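Local coordinates for nucleoprotein (Sendai virus, PDB 6M7D) that encapsidates the viral RNA genome in a helical nucleocapsid, one subunit to six ribonucleotides, shielding it from nucleases and presenting it as template for transcription and replication, at residues G30-V35 against D98-I103; V35-L40 against F74-L79; I53-L58 against S142-G147; K66-R71 against I219-R224; I171-I176 against A208-G213. All blocks are in the same frame, centred on the assembly; numbering follows the deposited sequence.

Interaction 1: G30-V35 against D98-I103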
# COMPACT_ATOMS: atom_id res chain seq x y z
N GLY A 30 -12.06 13.40 -19.29
CA GLY A 30 -13.25 12.67 -18.92
C GLY A 30 -14.04 13.37 -17.82
O GLY A 30 -13.85 14.54 -17.53
N GLN A 31 -14.96 12.61 -17.23
CA GLN A 31 -15.77 13.15 -16.15
C GLN A 31 -14.99 13.15 -14.84
O GLN A 31 -14.30 12.18 -14.51
CB GLN A 31 -17.05 12.33 -16.00
CG GLN A 31 -17.90 12.33 -17.25
CD GLN A 31 -18.23 13.72 -17.73
OE1 GLN A 31 -18.58 14.59 -16.94
NE2 GLN A 31 -18.11 13.94 -19.03
N ARG A 32 -15.10 14.24 -14.10
CA ARG A 32 -14.39 14.39 -12.84
C ARG A 32 -15.27 15.10 -11.83
O ARG A 32 -15.96 16.07 -12.17
CB ARG A 32 -13.07 15.16 -13.03
CG ARG A 32 -13.22 16.46 -13.75
CD ARG A 32 -12.07 17.38 -13.47
NE ARG A 32 -10.78 16.71 -13.57
CZ ARG A 32 -9.62 17.34 -13.60
NH1 ARG A 32 -9.58 18.66 -13.54
NH2 ARG A 32 -8.49 16.65 -13.70
N SER A 33 -15.25 14.61 -10.60
CA SER A 33 -15.94 15.30 -9.53
C SER A 33 -15.11 16.49 -9.06
O SER A 33 -13.89 16.50 -9.15
CB SER A 33 -16.20 14.35 -8.36
OG SER A 33 -17.24 13.44 -8.65
N THR A 34 -15.81 17.50 -8.56
CA THR A 34 -15.16 18.67 -7.98
C THR A 34 -15.16 18.49 -6.47
O THR A 34 -16.21 18.31 -5.85
CB THR A 34 -15.87 19.96 -8.41
OG1 THR A 34 -15.27 21.08 -7.76
CG2 THR A 34 -17.37 19.92 -8.11
N VAL A 35 -13.97 18.50 -5.88
CA VAL A 35 -13.79 18.17 -4.47
C VAL A 35 -13.24 19.39 -3.75
O VAL A 35 -12.29 20.02 -4.21
CB VAL A 35 -12.85 16.96 -4.30
CG1 VAL A 35 -12.89 16.50 -2.89
CG2 VAL A 35 -13.27 15.83 -5.21
N ASP A 98 -9.11 12.17 -12.21
CA ASP A 98 -10.24 11.63 -11.41
C ASP A 98 -11.09 12.76 -10.81
O ASP A 98 -12.33 12.66 -10.88
CB ASP A 98 -9.74 10.66 -10.34
CG ASP A 98 -9.53 9.25 -10.87
OD1 ASP A 98 -8.47 8.66 -10.58
OD2 ASP A 98 -10.44 8.75 -11.57
N VAL A 99 -10.45 13.81 -10.29
CA VAL A 99 -11.23 14.91 -9.63
C VAL A 99 -10.49 16.25 -9.74
O VAL A 99 -9.28 16.25 -10.03
CB VAL A 99 -11.52 14.60 -8.15
CG1 VAL A 99 -12.63 13.58 -7.96
CG2 VAL A 99 -10.26 14.18 -7.40
N LYS A 100 -11.24 17.34 -9.54
CA LYS A 100 -10.71 18.70 -9.51
C LYS A 100 -10.79 19.20 -8.08
O LYS A 100 -11.87 19.26 -7.49
CB LYS A 100 -11.49 19.63 -10.44
CG LYS A 100 -10.78 20.93 -10.71
CD LYS A 100 -11.75 21.99 -11.20
CE LYS A 100 -12.75 22.37 -10.12
NZ LYS A 100 -13.55 23.56 -10.51
N TYR A 101 -9.64 19.53 -7.51
CA TYR A 101 -9.55 19.97 -6.12
C TYR A 101 -9.78 21.47 -6.06
O TYR A 101 -9.06 22.24 -6.69
CB TYR A 101 -8.19 19.61 -5.52
CG TYR A 101 -8.03 18.15 -5.22
CD1 TYR A 101 -9.04 17.43 -4.61
CD2 TYR A 101 -6.86 17.48 -5.55
CE1 TYR A 101 -8.89 16.09 -4.33
CE2 TYR A 101 -6.71 16.14 -5.28
CZ TYR A 101 -7.73 15.45 -4.67
OH TYR A 101 -7.57 14.12 -4.40
N VAL A 102 -10.81 21.88 -5.32
CA VAL A 102 -11.09 23.28 -5.07
C VAL A 102 -10.56 23.61 -3.69
O VAL A 102 -11.13 23.17 -2.68
CB VAL A 102 -12.59 23.59 -5.18
CG1 VAL A 102 -12.81 25.07 -5.39
CG2 VAL A 102 -13.19 22.81 -6.31
N ILE A 103 -9.48 24.37 -3.63
CA ILE A 103 -8.79 24.62 -2.37
C ILE A 103 -9.49 25.75 -1.64
O ILE A 103 -9.56 26.88 -2.13
CB ILE A 103 -7.31 24.94 -2.61
CG1 ILE A 103 -6.61 23.72 -3.21
CG2 ILE A 103 -6.65 25.35 -1.32
CD1 ILE A 103 -5.20 23.99 -3.63
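Strand 33-35 and strand 99-103 run side by side in the same direction, joined by three backbone hydrogen bonds. K100 lies at the centre, its N giving a bond to S33 O (2.8 Å) and its O taking one from V35 N (2.8 Å, 173° at the hydrogen). V35 O then receives V102 N at 2.6 Å, nearly along the C=O axis, so V35 is gripped through both its amide and its carbonyl. The tightly packed side carries S33, V35, V99 and Y101. There V35 turns CG2 back beside its own backbone N, which brings that methyl to 3.6 Å from V99 CG1, the two valines crossing obliquely. V35 CB meets the edge of the Y101 ring, 3.9 Å from CD1. Helix 68-80 packs on this side through S69, Q70 and V76. The other side, with T34 and K100, is looser and largely exposed. T34 and K100 lie alongside each other and point the same way, while R32 crosses K100 at about a right angle. Bent at chi3 (47°), the R32 chain lays one guanidinium face over V99 O, with CZ 3.7 Å from that oxygen, and the like charges of R32 and K100 stay apart. Such register and bonding define a parallel pair of beta strands, here strand 33-40 at the edge of the chain's small mixed sheet and its neighbour 99-108.

Interaction 2: V35-L40 against F74-L79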
# COMPACT_ATOMS: atom_id res chain seq x y z
N VAL A 35 -13.97 18.50 -5.88
CA VAL A 35 -13.79 18.17 -4.47
C VAL A 35 -13.24 19.39 -3.75
O VAL A 35 -12.29 20.02 -4.21
CB VAL A 35 -12.85 16.96 -4.30
CG1 VAL A 35 -12.89 16.50 -2.89
CG2 VAL A 35 -13.27 15.83 -5.21
N SER A 36 -13.85 19.70 -2.60
CA SER A 36 -13.40 20.80 -1.77
C SER A 36 -12.30 20.31 -0.84
O SER A 36 -12.51 19.37 -0.06
CB SER A 36 -14.56 21.38 -0.96
OG SER A 36 -15.69 21.60 -1.77
N VAL A 37 -11.13 20.93 -0.93
CA VAL A 37 -10.00 20.64 -0.05
C VAL A 37 -9.74 21.88 0.78
O VAL A 37 -9.60 22.98 0.24
CB VAL A 37 -8.76 20.23 -0.85
CG1 VAL A 37 -7.59 20.03 0.09
CG2 VAL A 37 -9.03 18.97 -1.61
N PHE A 38 -9.65 21.71 2.09
CA PHE A 38 -9.51 22.81 3.03
C PHE A 38 -8.09 22.84 3.56
O PHE A 38 -7.63 21.88 4.19
CB PHE A 38 -10.52 22.68 4.16
CG PHE A 38 -11.92 22.53 3.69
CD1 PHE A 38 -12.71 23.64 3.46
CD2 PHE A 38 -12.45 21.28 3.45
CE1 PHE A 38 -14.00 23.50 3.01
CE2 PHE A 38 -13.74 21.14 3.00
CZ PHE A 38 -14.51 22.25 2.78
N VAL A 39 -7.39 23.94 3.30
CA VAL A 39 -6.03 24.15 3.77
C VAL A 39 -6.07 25.20 4.87
O VAL A 39 -7.00 26.00 4.93
CB VAL A 39 -5.09 24.57 2.62
CG1 VAL A 39 -5.19 23.58 1.49
CG2 VAL A 39 -5.44 25.95 2.14
N LEU A 40 -5.07 25.17 5.75
CA LEU A 40 -5.02 26.14 6.83
C LEU A 40 -4.23 27.37 6.39
O LEU A 40 -3.08 27.26 5.97
CB LEU A 40 -4.38 25.54 8.07
CG LEU A 40 -5.02 24.29 8.65
CD1 LEU A 40 -4.62 24.13 10.10
CD2 LEU A 40 -6.52 24.36 8.52
N PHE A 74 -11.62 15.38 2.18
CA PHE A 74 -11.28 15.62 3.58
C PHE A 74 -10.02 14.87 3.97
O PHE A 74 -9.19 15.38 4.73
CB PHE A 74 -12.45 15.22 4.47
CG PHE A 74 -13.52 16.25 4.52
CD1 PHE A 74 -13.25 17.52 4.96
CD2 PHE A 74 -14.80 15.94 4.11
CE1 PHE A 74 -14.23 18.47 5.00
CE2 PHE A 74 -15.78 16.89 4.14
CZ PHE A 74 -15.50 18.15 4.59
N LEU A 75 -9.86 13.65 3.47
CA LEU A 75 -8.60 12.94 3.68
C LEU A 75 -7.44 13.65 3.00
O LEU A 75 -6.33 13.68 3.53
CB LEU A 75 -8.72 11.50 3.19
CG LEU A 75 -9.40 10.56 4.18
CD1 LEU A 75 -9.43 9.16 3.64
CD2 LEU A 75 -8.68 10.60 5.51
N VAL A 76 -7.68 14.22 1.82
CA VAL A 76 -6.65 14.98 1.13
C VAL A 76 -6.28 16.23 1.92
O VAL A 76 -5.11 16.61 2.00
CB VAL A 76 -7.12 15.32 -0.30
CG1 VAL A 76 -6.33 16.46 -0.88
CG2 VAL A 76 -7.01 14.10 -1.18
N SER A 77 -7.28 16.88 2.51
CA SER A 77 -7.04 18.01 3.40
C SER A 77 -6.16 17.60 4.57
O SER A 77 -5.21 18.29 4.93
CB SER A 77 -8.37 18.55 3.90
OG SER A 77 -9.07 19.23 2.88
N LEU A 78 -6.50 16.47 5.19
CA LEU A 78 -5.73 15.98 6.32
C LEU A 78 -4.28 15.71 5.92
O LEU A 78 -3.35 16.11 6.64
CB LEU A 78 -6.38 14.72 6.87
CG LEU A 78 -5.77 14.12 8.13
CD1 LEU A 78 -5.65 15.18 9.19
CD2 LEU A 78 -6.64 12.99 8.60
N LEU A 79 -4.07 15.05 4.79
CA LEU A 79 -2.71 14.76 4.36
C LEU A 79 -1.96 16.02 3.95
O LEU A 79 -0.73 16.06 4.04
CB LEU A 79 -2.72 13.76 3.21
CG LEU A 79 -3.47 12.45 3.44
CD1 LEU A 79 -3.96 11.90 2.12
CD2 LEU A 79 -2.60 11.44 4.14
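Helix 68-80 packs on the face of the sheet at its outer strand 33-40, segment 74-79 running at 24° to segment 35-40 with their axes 6.9 Å apart at closest. The polar part is a single hydrogen bond: F38 N donates to S77 OG at 2.7 Å, with 156° at the hydrogen. S77 OG stands beside its own backbone N and also bonds G73 O one turn back, so the hydroxyl is held by two bonds and ties a strand amide to the helix in a buried setting. Aromatic packing comes next. The rings of F38 and F74 lie side by side and point the same way, their planes within 15° of parallel but slid so far apart, with centroids 5.5 Å from each other, that they barely overlap. F74 also meets H60 edge-to-face, and F38 meets Y104. Aliphatic contacts complete the interface. V37 and V76 cross at about a right angle, and V37 holds CG1 anti to its backbone N so that both its methyls come within reach of V76 CG1. V76 CG1 touches V37 CG2 at 3.8 Å, while V37 CG1 leans on the S77 hydroxyl, 3.3 Å from OG.

Interaction 3: I53-L58 against S142-G147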
# COMPACT_ATOMS: atom_id res chain seq x y z
N ILE A 53 -8.81 20.93 13.86
CA ILE A 53 -9.14 20.92 12.44
C ILE A 53 -8.80 19.58 11.82
O ILE A 53 -9.54 19.06 10.97
CB ILE A 53 -8.42 22.08 11.72
CG1 ILE A 53 -9.03 23.41 12.13
CG2 ILE A 53 -8.49 21.90 10.23
CD1 ILE A 53 -8.25 24.59 11.64
N ALA A 54 -7.67 18.99 12.22
CA ALA A 54 -7.31 17.66 11.73
C ALA A 54 -8.34 16.62 12.15
O ALA A 54 -8.73 15.76 11.35
CB ALA A 54 -5.92 17.28 12.24
N THR A 55 -8.80 16.69 13.40
CA THR A 55 -9.81 15.74 13.86
C THR A 55 -11.14 15.98 13.16
O THR A 55 -11.89 15.04 12.89
CB THR A 55 -9.96 15.84 15.37
OG1 THR A 55 -8.70 15.57 16.00
CG2 THR A 55 -10.98 14.84 15.87
N THR A 56 -11.45 17.24 12.83
CA THR A 56 -12.67 17.53 12.08
C THR A 56 -12.60 16.96 10.68
O THR A 56 -13.57 16.40 10.18
CB THR A 56 -12.92 19.03 12.04
OG1 THR A 56 -12.48 19.62 13.27
CG2 THR A 56 -14.39 19.31 11.86
N PHE A 57 -11.45 17.11 10.02
CA PHE A 57 -11.25 16.48 8.71
C PHE A 57 -11.41 14.97 8.80
O PHE A 57 -12.07 14.36 7.95
CB PHE A 57 -9.87 16.83 8.17
CG PHE A 57 -9.72 18.25 7.74
CD1 PHE A 57 -8.47 18.80 7.53
CD2 PHE A 57 -10.83 19.05 7.55
CE1 PHE A 57 -8.33 20.10 7.14
CE2 PHE A 57 -10.69 20.36 7.16
CZ PHE A 57 -9.44 20.88 6.96
N LEU A 58 -10.81 14.36 9.82
CA LEU A 58 -10.90 12.91 9.96
C LEU A 58 -12.33 12.47 10.22
O LEU A 58 -12.76 11.42 9.72
CB LEU A 58 -9.98 12.43 11.07
CG LEU A 58 -9.78 10.92 11.13
CD1 LEU A 58 -8.88 10.46 10.00
CD2 LEU A 58 -9.22 10.52 12.46
N SER A 142 -19.59 6.45 14.69
CA SER A 142 -18.75 5.66 15.63
C SER A 142 -17.64 6.57 16.18
O SER A 142 -17.38 7.61 15.55
CB SER A 142 -18.19 4.43 14.96
OG SER A 142 -17.49 4.78 13.78
N PRO A 143 -16.98 6.24 17.31
CA PRO A 143 -15.92 7.09 17.86
C PRO A 143 -14.73 7.19 16.88
O PRO A 143 -14.34 6.18 16.33
CB PRO A 143 -15.50 6.37 19.15
CG PRO A 143 -15.95 4.94 18.95
CD PRO A 143 -17.21 5.04 18.12
N LEU A 144 -14.21 8.41 16.70
CA LEU A 144 -13.08 8.68 15.77
C LEU A 144 -11.80 7.97 16.25
O LEU A 144 -11.12 7.38 15.40
CB LEU A 144 -12.87 10.19 15.69
CG LEU A 144 -11.87 10.65 14.63
CD1 LEU A 144 -12.30 10.19 13.24
CD2 LEU A 144 -11.71 12.16 14.65
N PHE A 145 -11.53 8.00 17.56
CA PHE A 145 -10.29 7.39 18.10
C PHE A 145 -10.63 6.45 19.26
O PHE A 145 -11.71 6.58 19.85
CB PHE A 145 -9.30 8.46 18.58
CG PHE A 145 -8.73 9.34 17.51
CD1 PHE A 145 -7.86 8.83 16.55
CD2 PHE A 145 -9.03 10.69 17.46
CE1 PHE A 145 -7.33 9.64 15.57
CE2 PHE A 145 -8.50 11.50 16.47
CZ PHE A 145 -7.65 10.98 15.53
N GLN A 146 -9.73 5.50 19.53
CA GLN A 146 -9.91 4.51 20.63
C GLN A 146 -9.70 5.20 21.98
O GLN A 146 -8.71 5.96 22.11
CB GLN A 146 -8.91 3.36 20.47
CG GLN A 146 -9.09 2.57 19.19
CD GLN A 146 -8.11 1.43 19.09
OE1 GLN A 146 -7.40 1.12 20.03
NE2 GLN A 146 -8.08 0.79 17.93
N GLY A 147 -10.58 4.94 22.95
CA GLY A 147 -10.48 5.52 24.30
C GLY A 147 -10.27 4.44 25.35
O GLY A 147 -11.06 3.48 25.36
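L144, L58 and T55 bury the most surface in this contact between helix 53-58 and the irregular segment 142-147, and the packing is apolar. Both leucines direct CB at the opposite segment and both hold CG anti to the backbone N, L144 with chi1 -172° and L58 with chi1 -168°, so each isobutyl group extends into the interface. There the two side chains pack together, crossing obliquely. L144 CD2 lies beside the backbone of the helix, 3.4 Å from T55 O. T55 stands one turn before L58 on the same side of the helix, and its side chain crosses that of L144 obliquely. The ring of F145 joins these three residues. Its CG stands beside its own backbone N (chi1 -66°), which swings the ring toward the helix, and one face lies over L144 CG, offset toward the rim. The ring tip meets L58, F145 CZ lying 3.5 Å from L58 CD2. T55 OG1 stands near the ring plane at the edge, 4.1 Å from F145 CE2, a loose approach; the hydroxyl is hydrogen-bonded to L51 O one turn back in its own helix. Farther out, L58 continues onto L78 of helix 68-80 and I219 of helix 213-225, and L144 O accepts a hydrogen bond from T215 OG1. The loop between helices 129-135 and 154-160 is thereby packed against helix 47-62, whose F57 turns instead to F38 of strand 33-40.

Interaction 4: K66-R71 against I219-R224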
# COMPACT_ATOMS: atom_id res chain seq x y z
N LYS A 66 -21.86 11.84 3.68
CA LYS A 66 -21.02 12.67 2.78
C LYS A 66 -20.61 11.84 1.56
O LYS A 66 -20.32 10.64 1.73
CB LYS A 66 -19.79 13.17 3.55
CG LYS A 66 -19.11 14.41 2.97
CD LYS A 66 -18.08 15.00 3.89
CE LYS A 66 -18.62 15.30 5.27
NZ LYS A 66 -19.74 16.27 5.22
N GLN A 67 -20.54 12.48 0.39
CA GLN A 67 -20.15 11.81 -0.88
C GLN A 67 -18.72 11.28 -0.74
O GLN A 67 -17.89 11.99 -0.15
CB GLN A 67 -20.24 12.80 -2.04
CG GLN A 67 -21.65 13.31 -2.30
CD GLN A 67 -21.67 14.41 -3.33
OE1 GLN A 67 -20.68 15.12 -3.54
NE2 GLN A 67 -22.81 14.57 -3.99
N HIS A 68 -18.43 10.13 -1.35
CA HIS A 68 -17.09 9.50 -1.23
C HIS A 68 -16.02 10.46 -1.76
O HIS A 68 -14.94 10.52 -1.14
CB HIS A 68 -17.07 8.13 -1.91
CG HIS A 68 -17.51 7.02 -1.02
ND1 HIS A 68 -16.61 6.19 -0.37
CD2 HIS A 68 -18.74 6.61 -0.66
CE1 HIS A 68 -17.28 5.31 0.35
NE2 HIS A 68 -18.58 5.55 0.19
N SER A 69 -16.29 11.17 -2.86
CA SER A 69 -15.31 12.13 -3.35
C SER A 69 -15.04 13.21 -2.32
O SER A 69 -13.89 13.64 -2.14
CB SER A 69 -15.78 12.73 -4.67
OG SER A 69 -16.43 13.97 -4.44
N GLN A 70 -16.08 13.66 -1.61
CA GLN A 70 -15.87 14.70 -0.61
C GLN A 70 -15.13 14.16 0.60
O GLN A 70 -14.29 14.85 1.19
CB GLN A 70 -17.21 15.31 -0.19
CG GLN A 70 -17.06 16.65 0.49
CD GLN A 70 -15.93 17.47 -0.11
OE1 GLN A 70 -16.00 17.91 -1.26
NE2 GLN A 70 -14.87 17.68 0.67
N ARG A 71 -15.42 12.92 0.99
CA ARG A 71 -14.66 12.29 2.06
C ARG A 71 -13.20 12.11 1.66
O ARG A 71 -12.29 12.29 2.47
CB ARG A 71 -15.30 10.96 2.43
CG ARG A 71 -16.74 11.08 2.83
CD ARG A 71 -17.43 9.74 2.80
NE ARG A 71 -16.79 8.79 3.71
CZ ARG A 71 -17.23 7.56 3.93
NH1 ARG A 71 -18.31 7.12 3.29
NH2 ARG A 71 -16.60 6.76 4.77
N ILE A 219 -12.04 4.83 6.51
CA ILE A 219 -10.93 5.40 5.69
C ILE A 219 -10.64 4.46 4.51
O ILE A 219 -10.45 4.96 3.39
CB ILE A 219 -9.68 5.68 6.54
CG1 ILE A 219 -9.96 6.70 7.64
CG2 ILE A 219 -8.51 6.10 5.66
CD1 ILE A 219 -8.74 7.11 8.43
N GLY A 220 -10.64 3.15 4.77
CA GLY A 220 -10.36 2.16 3.74
C GLY A 220 -11.40 2.15 2.65
O GLY A 220 -11.08 1.96 1.48
N SER A 221 -12.67 2.34 3.02
CA SER A 221 -13.73 2.43 2.02
C SER A 221 -13.55 3.67 1.15
O SER A 221 -13.70 3.60 -0.08
CB SER A 221 -15.08 2.45 2.71
OG SER A 221 -15.56 3.77 2.86
N VAL A 222 -13.23 4.80 1.76
CA VAL A 222 -12.98 6.01 0.98
C VAL A 222 -11.79 5.82 0.05
O VAL A 222 -11.78 6.33 -1.07
CB VAL A 222 -12.78 7.22 1.92
CG1 VAL A 222 -12.45 8.45 1.12
CG2 VAL A 222 -14.02 7.45 2.72
N MET A 223 -10.78 5.07 0.49
CA MET A 223 -9.63 4.81 -0.36
C MET A 223 -9.98 3.87 -1.50
O MET A 223 -9.48 4.02 -2.62
CB MET A 223 -8.49 4.23 0.46
CG MET A 223 -7.80 5.23 1.33
SD MET A 223 -6.63 4.44 2.41
CE MET A 223 -5.75 5.87 2.98
N ARG A 224 -10.82 2.87 -1.23
CA ARG A 224 -11.26 1.96 -2.27
C ARG A 224 -12.06 2.69 -3.33
O ARG A 224 -11.98 2.36 -4.52
CB ARG A 224 -12.08 0.83 -1.67
CG ARG A 224 -11.27 -0.38 -1.30
CD ARG A 224 -12.15 -1.42 -0.66
NE ARG A 224 -11.99 -1.44 0.79
CZ ARG A 224 -12.97 -1.19 1.65
NH1 ARG A 224 -14.19 -0.92 1.20
NH2 ARG A 224 -12.74 -1.24 2.95
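R71 lays one face of its guanidinium over the CG2 methyl of V222, NE standing 3.2 Å and NH2 3.4 Å from that carbon. CG of R71 is beside its backbone N (chi1 -57°) and the chain bends at chi3 (60°), so the arginine folds over the valine and crosses it obliquely. While V222 CG2 sits under the arginine, V222 CG1, anti to the backbone N, reaches the helix backbone, 3.9 Å from H68 O. H68 comes in from the amino-terminal end of helix 68-80. Its ring turns an edge to helix 213-225, CE1 meeting S221 OG at 3.4 Å and ND1 lying near V222 CA, and R71 NH1 stands over one of its faces. Here the first turn of one helix, led by Q67 at the N-cap, packs against the C-terminal half of helix 213-225, and L75 extends the pairing to I219. The polar ends look outside the two segments: R71 NE is hydrogen-bonded to S61 O, S221 OG to G218 O, and H68 ND1 weakly to S225 OG. Between the segments themselves the contact therefore rests on van der Waals packing, with a probably charged arginine used as a flat lid over a methyl.

Interaction 5: I171-I176 against A208-G213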
# COMPACT_ATOMS: atom_id res chain seq x y z
N ILE A 171 -1.79 11.10 10.40
CA ILE A 171 -1.52 10.92 8.98
C ILE A 171 -0.85 9.58 8.72
O ILE A 171 -1.17 8.88 7.74
CB ILE A 171 -0.68 12.10 8.46
CG1 ILE A 171 -1.52 13.37 8.51
CG2 ILE A 171 -0.18 11.84 7.06
CD1 ILE A 171 -0.76 14.60 8.18
N VAL A 172 0.09 9.18 9.58
CA VAL A 172 0.71 7.87 9.48
C VAL A 172 -0.34 6.79 9.55
O VAL A 172 -0.24 5.77 8.86
CB VAL A 172 1.76 7.72 10.59
CG1 VAL A 172 1.96 6.27 10.98
CG2 VAL A 172 3.06 8.29 10.13
N GLN A 173 -1.37 6.98 10.37
CA GLN A 173 -2.40 5.96 10.46
C GLN A 173 -3.26 5.91 9.21
O GLN A 173 -3.70 4.83 8.80
CB GLN A 173 -3.25 6.19 11.69
CG GLN A 173 -2.54 5.90 12.96
CD GLN A 173 -3.44 6.01 14.14
OE1 GLN A 173 -4.00 5.02 14.59
NE2 GLN A 173 -3.59 7.21 14.65
N VAL A 174 -3.51 7.06 8.58
CA VAL A 174 -4.20 7.04 7.29
C VAL A 174 -3.40 6.25 6.27
O VAL A 174 -3.95 5.43 5.51
CB VAL A 174 -4.47 8.48 6.82
CG1 VAL A 174 -5.09 8.49 5.45
CG2 VAL A 174 -5.36 9.20 7.81
N TRP A 175 -2.09 6.44 6.25
CA TRP A 175 -1.25 5.68 5.34
C TRP A 175 -1.25 4.19 5.68
O TRP A 175 -1.26 3.33 4.79
CB TRP A 175 0.16 6.24 5.37
CG TRP A 175 0.28 7.54 4.67
CD1 TRP A 175 -0.07 8.76 5.15
CD2 TRP A 175 0.78 7.76 3.35
NE1 TRP A 175 0.19 9.73 4.22
CE2 TRP A 175 0.71 9.14 3.10
CE3 TRP A 175 1.28 6.92 2.36
CZ2 TRP A 175 1.12 9.69 1.91
CZ3 TRP A 175 1.68 7.48 1.18
CH2 TRP A 175 1.61 8.85 0.96
N ILE A 176 -1.24 3.86 6.97
CA ILE A 176 -1.31 2.46 7.39
C ILE A 176 -2.60 1.84 6.91
O ILE A 176 -2.64 0.66 6.54
CB ILE A 176 -1.15 2.34 8.91
CG1 ILE A 176 0.25 2.75 9.34
CG2 ILE A 176 -1.37 0.93 9.36
CD1 ILE A 176 0.39 2.94 10.81
N ALA A 208 -3.77 7.93 22.50
CA ALA A 208 -4.94 8.80 22.40
C ALA A 208 -5.36 9.04 20.95
O ALA A 208 -6.50 9.43 20.69
CB ALA A 208 -4.68 10.13 23.09
N LEU A 209 -4.45 8.82 20.00
CA LEU A 209 -4.73 9.07 18.60
C LEU A 209 -4.73 7.81 17.76
O LEU A 209 -4.54 7.88 16.55
CB LEU A 209 -3.73 10.08 18.03
CG LEU A 209 -3.80 11.49 18.60
CD1 LEU A 209 -2.59 12.26 18.14
CD2 LEU A 209 -5.07 12.19 18.18
N VAL A 210 -4.93 6.65 18.38
CA VAL A 210 -4.98 5.39 17.65
C VAL A 210 -6.37 5.21 17.06
O VAL A 210 -7.35 5.13 17.80
CB VAL A 210 -4.60 4.22 18.55
CG1 VAL A 210 -4.91 2.91 17.87
CG2 VAL A 210 -3.14 4.28 18.91
N PHE A 211 -6.46 5.13 15.74
CA PHE A 211 -7.74 4.96 15.07
C PHE A 211 -8.50 3.78 15.65
O PHE A 211 -7.92 2.75 15.99
CB PHE A 211 -7.54 4.72 13.57
CG PHE A 211 -7.11 5.93 12.81
CD1 PHE A 211 -6.99 7.15 13.42
CD2 PHE A 211 -6.82 5.83 11.46
CE1 PHE A 211 -6.58 8.25 12.71
CE2 PHE A 211 -6.42 6.92 10.75
CZ PHE A 211 -6.30 8.14 11.37
N THR A 212 -9.82 3.93 15.76
CA THR A 212 -10.65 2.77 16.03
C THR A 212 -10.75 1.91 14.78
O THR A 212 -10.35 2.31 13.69
CB THR A 212 -12.05 3.20 16.47
OG1 THR A 212 -12.51 4.26 15.63
CG2 THR A 212 -12.03 3.69 17.89
N GLY A 213 -11.27 0.70 14.95
CA GLY A 213 -11.51 -0.15 13.80
C GLY A 213 -12.50 0.47 12.82
O GLY A 213 -12.34 0.35 11.61
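The loop that leads into helix 213-225, with T212 at the N-cap, docks on helix 163-181 through a glutamine and a phenylalanine. Q173 points at the loop and is extended beyond CG, which carries its amide alongside the backbone of 209-211. Its OE1 accepts a hydrogen bond from F211 N at 2.7 Å; the bond is fairly straight at the hydrogen (164°), but the donor stands above the carbonyl plane of the glutamine. Q173 NE2 makes a weak hydrogen bond to A169 O of its own helix. The F211 ring folds back under the same glutamine, so one residue is held at both its N-H and its ring. Q173 CB lies over the ring face as a CH-pi contact, 3.6 Å from the centroid and 19° off the normal. V174 adds a methyl in the plane of the ring at its edge, CG2 being 3.8 Å from F211 CZ. All five touching residues are buried, and the Q173 side chain lies about 9 Å from that of R195, which binds RNA. Around them, F211 and V174 both pack on I219 of helix 213-225, V174 reaches L78 and L79 of helix 68-80, and V210 leans on L196 of helix 188-202.

Interactions 2 and 5 are buried, 3 and 4 partly so, and interaction 1 is a surface contact whose chemistry is mainly backbone pairing. Strand 33-40 serves both 1 and 2, which share V35, and V102 O probably bonds V37 N between them. Helix 68-80 serves 2 and 4, with S36 O probably bonded to Q70 NE2. In each buried contact a single side chain, S77 or Q173, takes a backbone N-H, whereas 3 and 4 rest on packing. Interactions 3 and 5 meet where Q146 N probably bonds V210 O and the F145 and F211 rings touch. I219, from 219-224, packs on both L58 and F211, joining 3, 4 and 5.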